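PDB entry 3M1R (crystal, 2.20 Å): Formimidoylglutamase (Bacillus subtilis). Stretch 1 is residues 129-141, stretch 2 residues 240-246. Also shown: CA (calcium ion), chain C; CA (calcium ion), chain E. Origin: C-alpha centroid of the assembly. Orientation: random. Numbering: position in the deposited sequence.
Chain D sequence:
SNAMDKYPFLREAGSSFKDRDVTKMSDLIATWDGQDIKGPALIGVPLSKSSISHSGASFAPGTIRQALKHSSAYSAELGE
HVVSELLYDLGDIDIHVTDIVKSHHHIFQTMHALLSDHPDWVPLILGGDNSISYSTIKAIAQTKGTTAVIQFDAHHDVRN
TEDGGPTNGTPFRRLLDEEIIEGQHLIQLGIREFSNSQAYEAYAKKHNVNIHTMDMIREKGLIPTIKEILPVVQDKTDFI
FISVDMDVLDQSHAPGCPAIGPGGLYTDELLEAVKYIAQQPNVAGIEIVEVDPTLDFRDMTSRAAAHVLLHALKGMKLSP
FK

Stretch 1 (129-141) DNSISYSTIKAIA
Stretch 2 240-246: IFISVDM

A helix and a β-strand of the same chain pack side by side in nearly antiparallel fashion, joined at one end by apolar contacts around a phenylalanine ring and at the other by a shared calcium ion. Residues 133-141 are helical, and N130 to I132 ahead of them already have helical phi/psi values (-64 to -68°, -18 to -22°). Residues 240-245 form an extended strand that begins earlier in the chain, and M246, a selenomethionine, turns out of it at -65/-16°. The helix and strand axes approach to 10.1 Å, with 169° between their N-to-C directions. The register therefore runs in reverse: N130 lies across from D245 (CA to CA 7.1 Å), S133 from S243 (7.7 Å) and I137 from F241 (7.5 Å).

Strand alternation sets which side chains meet the helix. The CA-to-CB bonds of F241, S243 and D245 point toward it, whereas I240 points away and I242 and V244 are out of reach. F241, with chi1 t and chi2 84°, gives the largest share of the 288 Å² buried between the stretches. I137 (m, t) leaves the helix sideways but brings its end nearer, placing CG1 3.6 Å from F241 CD2. Three residues on, a little under one turn, I140 (m, m) points toward the strand and sets CG1 3.9 Å from F241 CD1. T136 (chi1 p) adds a looser approach, OG1 to F241 CZ at 4.3 Å. All three meet the ring obliquely, and the two isoleucines make the apolar part of the contact.

Midway, S133 (m) and S243 (t) bring their OG atoms to 3.6 Å; each hydroxyl is hydrogen-bonded elsewhere in the structure.

The polar end is organised by metal. D245 (chi1 t, chi2 -26°) places OD2 2.5 Å from the chain C calcium and 2.6 Å from the chain E calcium, its carboxylate oxygen bridging the two ions. The side chain of N130 (chi1 -143°) reaches the first of these ions as well, linking the stretches through the metal.

Within stretch 1, ahead of the helix, D129 (chi1 p) accepts hydrogen bonds at OD1 from S131 N (2.9 Å) and S131 OG (2.7 Å). Along the helix, K138 N to Y134 O (3.1 Å), I140 N to T136 O (3.0 Å) and A141 N to I137 O (2.7 Å) follow the i to i+4 pattern, in which I137 and I140, three residues apart, both come against the F241 ring.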

# COMPACT_ATOMS: atom_id res chain seq x y z
N ASP D 129 2.68 -4.14 -23.76
CA ASP D 129 1.26 -3.82 -23.85
C ASP D 129 0.66 -4.40 -25.13
O ASP D 129 1.35 -5.04 -25.91
CB ASP D 129 1.03 -2.31 -23.75
CG ASP D 129 1.57 -1.55 -24.94
OD1 ASP D 129 1.71 -2.16 -26.03
OD2 ASP D 129 1.86 -0.34 -24.78
N ASN D 130 -0.63 -4.15 -25.35
CA ASN D 130 -1.31 -4.82 -26.45
C ASN D 130 -0.80 -4.41 -27.83
O ASN D 130 -0.95 -5.16 -28.80
CB ASN D 130 -2.84 -4.66 -26.35
CG ASN D 130 -3.58 -5.92 -26.79
OD1 ASN D 130 -4.71 -6.18 -26.35
ND2 ASN D 130 -2.94 -6.73 -27.66
N SER D 131 -0.17 -3.25 -27.91
CA SER D 131 0.24 -2.72 -29.21
C SER D 131 1.28 -3.59 -29.92
O SER D 131 1.43 -3.50 -31.12
CB SER D 131 0.78 -1.30 -29.07
OG SER D 131 2.09 -1.33 -28.53
N ILE D 132 2.00 -4.43 -29.16
CA ILE D 132 3.08 -5.23 -29.75
C ILE D 132 2.57 -6.29 -30.70
O ILE D 132 3.33 -6.82 -31.51
CB ILE D 132 4.00 -5.91 -28.68
CG1 ILE D 132 3.32 -7.15 -28.08
CG2 ILE D 132 4.39 -4.92 -27.58
CD1 ILE D 132 4.26 -8.01 -27.22
N SER D 133 1.28 -6.61 -30.61
CA SER D 133 0.70 -7.70 -31.40
C SER D 133 0.74 -7.43 -32.89
O SER D 133 0.70 -8.36 -33.71
CB SER D 133 -0.73 -8.00 -30.96
OG SER D 133 -0.75 -8.47 -29.63
N TYR D 134 0.83 -6.16 -33.26
CA TYR D 134 0.97 -5.85 -34.67
C TYR D 134 2.31 -6.35 -35.18
O TYR D 134 2.37 -7.09 -36.16
CB TYR D 134 0.86 -4.36 -34.94
CG TYR D 134 1.30 -4.00 -36.33
CD1 TYR D 134 0.43 -4.08 -37.40
CD2 TYR D 134 2.60 -3.57 -36.57
CE1 TYR D 134 0.83 -3.75 -38.68
CE2 TYR D 134 3.02 -3.23 -37.85
CZ TYR D 134 2.13 -3.33 -38.90
OH TYR D 134 2.53 -3.00 -40.17
N SER D 135 3.40 -5.95 -34.52
CA SER D 135 4.73 -6.33 -34.99
C SER D 135 5.03 -7.84 -34.88
O SER D 135 5.68 -8.41 -35.75
CB SER D 135 5.82 -5.50 -34.29
OG SER D 135 5.70 -4.12 -34.60
N THR D 136 4.57 -8.48 -33.82
CA THR D 136 4.89 -9.89 -33.61
C THR D 136 4.21 -10.76 -34.66
O THR D 136 4.86 -11.53 -35.36
CB THR D 136 4.49 -10.36 -32.22
OG1 THR D 136 3.17 -9.89 -31.94
CG2 THR D 136 5.44 -9.79 -31.20
N ILE D 137 2.89 -10.61 -34.78
CA ILE D 137 2.10 -11.32 -35.77
C ILE D 137 2.55 -11.08 -37.21
O ILE D 137 2.67 -12.01 -38.00
CB ILE D 137 0.61 -11.00 -35.61
CG1 ILE D 137 0.11 -11.56 -34.28
CG2 ILE D 137 -0.18 -11.58 -36.75
CD1 ILE D 137 -1.30 -11.17 -33.94
N LYS D 138 2.83 -9.83 -37.55
CA LYS D 138 3.34 -9.53 -38.89
C LYS D 138 4.61 -10.33 -39.19
O LYS D 138 4.81 -10.76 -40.32
CB LYS D 138 3.61 -8.03 -39.00
CG LYS D 138 4.18 -7.55 -40.33
CD LYS D 138 4.13 -6.01 -40.35
CE LYS D 138 5.29 -5.39 -41.12
NZ LYS D 138 5.55 -3.99 -40.66
N ALA D 139 5.47 -10.51 -38.19
CA ALA D 139 6.70 -11.26 -38.37
C ALA D 139 6.37 -12.72 -38.58
O ALA D 139 6.91 -13.37 -39.47
CB ALA D 139 7.61 -11.10 -37.17
N ILE D 140 5.46 -13.25 -37.76
CA ILE D 140 5.00 -14.61 -37.95
C ILE D 140 4.45 -14.75 -39.35
O ILE D 140 4.91 -15.59 -40.13
CB ILE D 140 3.89 -14.98 -36.96
CG1 ILE D 140 4.41 -15.00 -35.52
CG2 ILE D 140 3.27 -16.31 -37.33
CD1 ILE D 140 5.55 -15.95 -35.31
N ALA D 141 3.47 -13.92 -39.69
CA ALA D 141 2.80 -14.00 -40.98
C ALA D 141 3.75 -13.92 -42.16
O ALA D 141 3.58 -14.63 -43.16
CB ALA D 141 1.74 -12.93 -41.10
N ILE D 240 -1.07 -21.35 -36.46
CA ILE D 240 -1.88 -20.63 -35.49
C ILE D 240 -0.97 -19.86 -34.54
O ILE D 240 0.10 -20.35 -34.17
CB ILE D 240 -2.79 -21.58 -34.70
CG1 ILE D 240 -1.96 -22.57 -33.90
CG2 ILE D 240 -3.73 -22.32 -35.64
CD1 ILE D 240 -2.73 -23.81 -33.51
N PHE D 241 -1.38 -18.64 -34.18
CA PHE D 241 -0.66 -17.84 -33.20
C PHE D 241 -1.63 -17.52 -32.07
O PHE D 241 -2.76 -17.13 -32.30
CB PHE D 241 -0.13 -16.55 -33.84
CG PHE D 241 0.63 -15.65 -32.88
CD1 PHE D 241 1.97 -15.87 -32.62
CD2 PHE D 241 0.00 -14.59 -32.27
CE1 PHE D 241 2.67 -15.04 -31.75
CE2 PHE D 241 0.70 -13.75 -31.40
CZ PHE D 241 2.04 -13.97 -31.15
N ILE D 242 -1.17 -17.72 -30.85
CA ILE D 242 -2.01 -17.53 -29.68
C ILE D 242 -1.65 -16.20 -29.03
O ILE D 242 -0.52 -16.02 -28.57
CB ILE D 242 -1.79 -18.64 -28.65
CG1 ILE D 242 -2.10 -20.02 -29.23
CG2 ILE D 242 -2.64 -18.40 -27.41
CD1 ILE D 242 -1.80 -21.13 -28.24
N SER D 243 -2.60 -15.27 -29.00
CA SER D 243 -2.39 -14.00 -28.32
C SER D 243 -3.25 -13.91 -27.07
O SER D 243 -4.48 -13.82 -27.15
CB SER D 243 -2.70 -12.82 -29.25
OG SER D 243 -2.35 -11.58 -28.62
N VAL D 244 -2.60 -13.92 -25.92
CA VAL D 244 -3.33 -13.82 -24.67
C VAL D 244 -3.23 -12.42 -24.08
O VAL D 244 -2.16 -12.00 -23.64
CB VAL D 244 -2.83 -14.81 -23.63
CG1 VAL D 244 -3.67 -14.64 -22.35
CG2 VAL D 244 -2.95 -16.22 -24.17
N ASP D 245 -4.35 -11.71 -24.10
CA ASP D 245 -4.45 -10.42 -23.44
C ASP D 245 -5.06 -10.73 -22.08
O ASP D 245 -6.19 -11.20 -21.99
CB ASP D 245 -5.34 -9.49 -24.25
CG ASP D 245 -5.53 -8.12 -23.59
OD1 ASP D 245 -5.44 -7.98 -22.35
OD2 ASP D 245 -5.78 -7.18 -24.34
N MSE D 246 -4.29 -10.50 -21.03
CA MSE D 246 -4.68 -10.98 -19.71
C MSE D 246 -5.94 -10.31 -19.20
O MSE D 246 -6.58 -10.82 -18.29
CB MSE D 246 -3.52 -10.82 -18.71
CG MSE D 246 -2.33 -11.76 -18.99
SE MSE D 246 -2.73 -13.69 -18.82
CE MSE D 246 -2.83 -13.75 -16.87
CA CA C . -6.96 -5.56 -25.89
CA CA E . -8.07 -6.15 -23.76